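CurG, CurH fusion protein (Moorea producens 3L, PDB 4MYY) joins two class 2 docking domains of the curacin A polyketide synthase, whose pairing probably links module CurG to module CurH. Local coordinates at residues 57-60 with 66-69. Residues are numbered along the deposited sequence; the frame is centred on the assembly and turned at random.
Sequences QQIK and QRAA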
loop_
_atom_site.group_PDB
_atom_site.type_symbol
_atom_site.label_atom_id
_atom_site.label_comp_id
_atom_site.label_asym_id
_atom_site.label_seq_id
_atom_site.Cartn_x
_atom_site.Cartn_y
_atom_site.Cartn_z
ATOM N N GLN B 57 9.578 16.158 1.066
ATOM C CA GLN B 57 11.030 16.175 1.128
ATOM C C GLN B 57 11.557 14.856 1.685
ATOM O O GLN B 57 12.507 14.280 1.148
ATOM C CB GLN B 57 11.524 17.374 1.978
ATOM C CG GLN B 57 13.029 17.384 2.247
ATOM C CD GLN B 57 13.870 17.483 0.982
ATOM O OE1 GLN B 57 13.746 18.440 0.208
ATOM N NE2 GLN B 57 14.745 16.493 0.770
ATOM N N GLN B 58 10.919 14.358 2.745
ATOM C CA GLN B 58 11.359 13.135 3.365
ATOM C C GLN B 58 11.168 11.965 2.414
ATOM O O GLN B 58 12.047 11.113 2.262
ATOM C CB GLN B 58 10.591 12.900 4.651
ATOM C CG GLN B 58 10.956 13.899 5.759
ATOM C CD GLN B 58 10.076 13.675 6.968
ATOM O OE1 GLN B 58 10.195 12.656 7.653
ATOM N NE2 GLN B 58 9.160 14.584 7.198
ATOM N N ILE B 59 10.009 11.939 1.773
ATOM C CA ILE B 59 9.696 10.853 0.849
ATOM C C ILE B 59 10.672 10.798 -0.328
ATOM O O ILE B 59 11.058 9.708 -0.759
ATOM C CB ILE B 59 8.239 10.980 0.350
ATOM C CG1 ILE B 59 7.307 10.589 1.496
ATOM C CG2 ILE B 59 8.013 10.110 -0.866
ATOM C CD1 ILE B 59 5.891 11.080 1.314
ATOM N N LYS B 60 11.063 11.973 -0.828
ATOM C CA LYS B 60 12.032 12.074 -1.920
ATOM C C LYS B 60 13.356 11.364 -1.602
ATOM O O LYS B 60 14.030 10.843 -2.497
ATOM C CB LYS B 60 12.269 13.563 -2.212
ATOM C CG LYS B 60 13.146 13.851 -3.407
ATOM C CD LYS B 60 13.060 15.314 -3.797
ATOM C CE LYS B 60 13.749 16.219 -2.780
ATOM N NZ LYS B 60 13.545 17.660 -3.104
ATOM N N GLN B 66 11.304 1.641 0.484
ATOM C CA GLN B 66 10.805 2.409 1.653
ATOM C C GLN B 66 9.472 3.090 1.314
ATOM O O GLN B 66 8.520 3.083 2.108
ATOM C CB GLN B 66 11.822 3.451 2.083
ATOM C CG GLN B 66 12.929 2.849 2.956
ATOM C CD GLN B 66 13.986 3.860 3.286
ATOM O OE1 GLN B 66 14.474 4.577 2.408
ATOM N NE2 GLN B 66 14.389 3.906 4.543
ATOM N N ARG B 67 9.407 3.693 0.145
ATOM C CA ARG B 67 8.145 4.344 -0.283
ATOM C C ARG B 67 6.988 3.335 -0.369
ATOM O O ARG B 67 5.877 3.639 0.033
ATOM C CB ARG B 67 8.306 5.087 -1.598
ATOM C CG ARG B 67 9.081 6.404 -1.512
ATOM C CD ARG B 67 8.976 7.175 -2.828
ATOM N NE ARG B 67 9.874 6.640 -3.844
ATOM C CZ ARG B 67 11.179 6.916 -3.853
ATOM N NH1 ARG B 67 11.689 7.727 -2.924
ATOM N NH2 ARG B 67 11.980 6.371 -4.750
ATOM N N ALA B 68 7.266 2.145 -0.890
ATOM C CA ALA B 68 6.228 1.133 -1.053
ATOM C C ALA B 68 5.733 0.711 0.322
ATOM O O ALA B 68 4.509 0.655 0.559
ATOM C CB ALA B 68 6.772 -0.066 -1.833
ATOM N N ALA B 69 6.682 0.441 1.226
ATOM C CA ALA B 69 6.326 0.013 2.564
ATOM C C ALA B 69 5.549 1.083 3.315
ATOM O O ALA B 69 4.618 0.738 4.070
ATOM C CB ALA B 69 7.544 -0.456 3.351
#
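I59 and R67 meet across two successive helices joined by a short link in the CurH N-terminal docking domain. Helix 42-61 gives way to helix 64-82 after a two-residue link that includes S63. The contact bridges this link within one part of the engineered fusion. Along 57-60, Q57 OE1 takes a weak hydrogen bond from K60 NZ. Q58 OE1 accepts a bond from K13 NZ of the second subunit. I59 carries most of the contact from this side. Its CG2 branch lies anti to the backbone N and reaches the aliphatic part of R67. CG2 of I59 sits 3.7 Å from CD of R67 and 3.9 Å from its CG. The two side chains cross at a slant. I59 is buried and also packs on L28 and I32 of helix 17-32, in the CurG part. This packing joins the CurH part to the CurG part of the engineered fusion. L4 of the second subunit also touches I59. The CB of K60 points away from 66-69; its backbone O lies 3.9 Å from R67 NH1, too far to be called a bond.

On the second helix, the R67 chain bends at chi3 (-78°), which brings NH1 to the I59 carbonyl near the end of helix 42-61. R67 NE forms a salt bridge with D25 of the CurG part, while NH1 serves the CurH backbone. Two different N-H groups of the guanidinium are used, NE for a carboxylate and NH1 for a carbonyl, which limits its rotation. A leucine here would probably leave D25 without this charge partner and the I59 carbonyl without its side-chain donor. R67 NH1 donates to I59 O at 3.0 Å, with an N-H...O angle of 141°. The oxygen lies at the guanidinium edge, only 6° out of its plane.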